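Local structure of transcriptional regulator (NtrC family) (Aquifex aeolicus, 3DZD) at residues V3-D8 with A18-E23; V77-G80 with T86-K89. The protein probably activates sigma54-dependent transcription as an AAA+ ATPase, with its activity governed by an N-terminal response regulator receiver domain. All blocks are in the same frame, centred on the assembly; numbering follows the deposited sequence.

Contact 1 (V3-D8 with A18-E23)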
# COMPACT_ATOMS: atom_id res chain seq x y z
N VAL A 3 0.27 19.87 18.17
CA VAL A 3 0.70 19.07 19.31
C VAL A 3 0.10 19.63 20.58
O VAL A 3 0.31 20.79 20.91
CB VAL A 3 2.24 19.07 19.45
CG1 VAL A 3 2.67 18.25 20.67
CG2 VAL A 3 2.90 18.53 18.19
N LEU A 4 -0.67 18.81 21.30
CA LEU A 4 -1.25 19.26 22.56
C LEU A 4 -0.36 18.82 23.71
O LEU A 4 -0.07 17.63 23.85
CB LEU A 4 -2.67 18.72 22.76
CG LEU A 4 -3.31 18.98 24.14
CD1 LEU A 4 -3.60 20.46 24.35
CD2 LEU A 4 -4.57 18.15 24.32
N VAL A 5 0.06 19.78 24.53
CA VAL A 5 0.90 19.51 25.69
C VAL A 5 0.09 19.67 26.97
O VAL A 5 -0.34 20.78 27.30
CB VAL A 5 2.12 20.45 25.74
CG1 VAL A 5 2.99 20.10 26.94
CG2 VAL A 5 2.93 20.34 24.46
N VAL A 6 -0.11 18.56 27.67
CA VAL A 6 -0.87 18.54 28.92
C VAL A 6 0.06 18.35 30.12
O VAL A 6 0.66 17.29 30.29
CB VAL A 6 -1.89 17.39 28.92
CG1 VAL A 6 -2.80 17.51 30.13
CG2 VAL A 6 -2.71 17.41 27.64
N ASP A 7 0.16 19.38 30.96
CA ASP A 7 1.05 19.33 32.12
C ASP A 7 0.75 20.41 33.15
O ASP A 7 0.28 21.49 32.82
CB ASP A 7 2.53 19.41 31.69
CG ASP A 7 3.49 18.89 32.76
OD1 ASP A 7 4.18 17.88 32.52
OD2 ASP A 7 3.56 19.48 33.85
N ASP A 8 1.06 20.09 34.41
CA ASP A 8 0.80 20.98 35.53
C ASP A 8 1.80 22.14 35.63
O ASP A 8 1.47 23.21 36.13
CB ASP A 8 0.82 20.18 36.84
CG ASP A 8 0.39 20.99 38.03
OD1 ASP A 8 -0.82 21.22 38.20
OD2 ASP A 8 1.28 21.40 38.82
N ALA A 18 7.87 26.48 23.34
CA ALA A 18 8.94 27.25 22.72
C ALA A 18 9.70 26.35 21.76
O ALA A 18 10.09 26.76 20.67
CB ALA A 18 9.88 27.81 23.78
N ILE A 19 9.88 25.10 22.17
CA ILE A 19 10.64 24.13 21.38
C ILE A 19 9.86 23.70 20.15
O ILE A 19 10.38 23.74 19.04
CB ILE A 19 11.02 22.91 22.23
CG1 ILE A 19 12.03 23.32 23.31
CG2 ILE A 19 11.59 21.81 21.36
CD1 ILE A 19 12.02 22.44 24.53
N LEU A 20 8.61 23.30 20.36
CA LEU A 20 7.76 22.83 19.27
C LEU A 20 7.61 23.92 18.22
O LEU A 20 7.80 23.68 17.03
CB LEU A 20 6.39 22.41 19.79
CG LEU A 20 6.38 21.16 20.67
CD1 LEU A 20 5.03 20.96 21.34
CD2 LEU A 20 6.75 19.93 19.84
N GLU A 21 7.25 25.11 18.67
CA GLU A 21 7.06 26.24 17.77
C GLU A 21 8.34 26.54 17.01
O GLU A 21 8.31 26.85 15.82
CB GLU A 21 6.62 27.47 18.56
CG GLU A 21 6.18 28.65 17.70
CD GLU A 21 5.72 29.83 18.54
OE1 GLU A 21 5.52 29.65 19.76
OE2 GLU A 21 5.57 30.94 17.97
N GLU A 22 9.47 26.43 17.70
CA GLU A 22 10.79 26.66 17.11
C GLU A 22 11.13 25.65 16.02
O GLU A 22 12.00 25.90 15.18
CB GLU A 22 11.87 26.64 18.21
CG GLU A 22 13.31 26.71 17.72
CD GLU A 22 13.96 25.34 17.58
OE1 GLU A 22 13.55 24.39 18.28
OE2 GLU A 22 14.91 25.21 16.77
N GLU A 23 10.44 24.52 16.02
CA GLU A 23 10.75 23.44 15.08
C GLU A 23 9.70 23.26 14.00
O GLU A 23 9.73 22.30 13.24
CB GLU A 23 10.97 22.13 15.83
CG GLU A 23 12.27 22.08 16.60
CD GLU A 23 13.48 22.02 15.68
OE1 GLU A 23 13.35 21.46 14.57
OE2 GLU A 23 14.56 22.53 16.07
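L20 presses one branch of its isobutyl group against two valines of strand 3-6. Both of the closest approaches end on CD1: V3 CG1 lies 3.7 Å from L20 CD1, and V5 CG2 lies 3.8 Å from the same L20 CD1. Seen from that methyl, the two valine methyls are about 71° apart, so L20 CD1 sits against the gap between them rather than squarely on either. The side chains of V3 and L20 meet at roughly a right angle, and V5 approaches more obliquely. Different branches are used: the V3 methyl is anti to the backbone N (chi1 179°), whereas V5 offers the methyl beside its backbone N. In L20 the chain is extended, with CD1 anti to CA (chi2 170°), which carries this methyl out to the strand across a CA separation of 8.0 Å between V3 and L20.

V3 and V5 are two apart on the strand and point to the same face of the sheet, while L4 between them points away. This is the first beta-alpha-beta unit of the CheY-like receiver fold: helix 10-22 lies over strand 2-6 and leads to strand 26-30, which bonds through its backbone to V3 and V5. F108 and F116 of helix 105-119 touch L20 and V3 respectively, completing a buried apolar layer. Beyond the strand, D7 lies close to D51, an arrangement consistent with the acidic pocket of receiver domains, and E9 N donates a hydrogen bond to D7 OD2.

Contact 2 (V77-G80 with T86-K89)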
# COMPACT_ATOMS: atom_id res chain seq x y z
N VAL A 77 3.75 9.99 26.93
CA VAL A 77 3.60 10.38 28.33
C VAL A 77 4.91 10.91 28.90
O VAL A 77 6.00 10.51 28.48
CB VAL A 77 3.02 9.24 29.20
CG1 VAL A 77 1.55 9.01 28.85
CG2 VAL A 77 3.82 7.96 29.04
N ILE A 78 4.79 11.83 29.84
CA ILE A 78 5.94 12.35 30.56
C ILE A 78 5.85 11.84 31.99
O ILE A 78 4.86 12.07 32.67
CB ILE A 78 5.96 13.88 30.58
CG1 ILE A 78 6.27 14.42 29.18
CG2 ILE A 78 6.99 14.38 31.56
CD1 ILE A 78 6.26 15.92 29.10
N THR A 79 6.88 11.13 32.44
CA THR A 79 6.88 10.59 33.79
C THR A 79 8.05 11.10 34.63
O THR A 79 9.15 11.34 34.12
CB THR A 79 6.91 9.05 33.80
OG1 THR A 79 6.63 8.59 35.12
CG2 THR A 79 8.27 8.54 33.36
N GLY A 80 7.80 11.25 35.93
CA GLY A 80 8.81 11.70 36.86
C GLY A 80 10.03 10.81 36.85
O GLY A 80 9.99 9.68 36.35
N THR A 86 4.70 3.62 36.20
CA THR A 86 3.58 4.37 35.66
C THR A 86 3.68 4.36 34.14
O THR A 86 2.68 4.19 33.44
CB THR A 86 3.62 5.82 36.16
OG1 THR A 86 4.08 5.85 37.52
CG2 THR A 86 2.25 6.46 36.07
N ALA A 87 4.90 4.54 33.63
CA ALA A 87 5.15 4.61 32.20
C ALA A 87 4.66 3.35 31.48
O ALA A 87 3.87 3.44 30.54
CB ALA A 87 6.63 4.84 31.93
N VAL A 88 5.14 2.19 31.91
CA VAL A 88 4.65 0.92 31.38
C VAL A 88 3.12 0.89 31.42
O VAL A 88 2.46 0.51 30.45
CB VAL A 88 5.18 -0.28 32.17
CG1 VAL A 88 4.48 -1.56 31.74
CG2 VAL A 88 6.68 -0.40 32.00
N LYS A 89 2.57 1.29 32.57
CA LYS A 89 1.14 1.35 32.76
C LYS A 89 0.53 2.05 31.56
O LYS A 89 -0.34 1.51 30.88
CB LYS A 89 0.82 2.12 34.04
CG LYS A 89 -0.18 1.47 34.98
CD LYS A 89 -0.15 2.19 36.34
CE LYS A 89 -0.74 1.33 37.45
NZ LYS A 89 -0.38 1.87 38.79
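T79 and A87 bring the two backbones nearest, with T79 CA 6.4 Å from A87 CA. The strand segment 77-79 and the helical segment 86-89 run in roughly opposite directions, as expected where a helix returns over the sheet in a beta-alpha-beta crossover, here leading from strand 74-79 to strand 97-100. Strand alternation sends V77 and T79 toward the helix, while I78 between them packs on I12 and L16 of helix 10-22. Side chains from one short strand segment therefore serve both layers of helices in the receiver domain.

T79 divides its two branches between the two helix residues. Its methyl passes alongside that of alanine, at the loose distance of 4.3 Å between T79 CG2 and A87 CB, since the A87 methyl leaves its backbone across the direction of the strand rather than at it. The hydroxyl is anti to the backbone N (chi1 -168°) and passes toward the first turn of the helix, where T79 OG1 is 4.2 Å from T86 CB. V77 only borders the contact, its CG2 staying 4.8 Å from A87 CA. F98 of the next strand touches both V77 and A87, and V52 touches both T79 and T86. On the far side of the helix, V88 packs on E106 of the second subunit.

No hydrogen bond links the two segments; T79 OG1 bonds instead with S83 O, in the loop that joins them. T79, at the end of the fourth strand of the sheet in chain order, probably corresponds to the switch threonine or serine of CheY-like receivers, which in relatives reorients on phosphorylation. Here, in the inactive state, its hydroxyl is engaged by the loop, and what passes directly between the two segments is loose van der Waals contact.

Overall arrangement
From the N terminus, contact 1 closes first: strand 2-6 leads into helix 10-22, whose last turns come back over the strand. Some fifty residues later contact 2 closes a shorter loop, from strand 74-79 to the start of helix 85-93. The two are in series along the chain, so they neither nest nor cross. Both reach the same five-stranded parallel sheet, with strand 47-51 between their strands, and their helices lie on opposite faces. The centres of contact 1 and contact 2 are about 18 Å apart, and the nearest atoms of contact 1 and contact 2 about 4 Å apart, without touching. Together they tie two crossovers, one helix per face, to the receiver domain's central sheet.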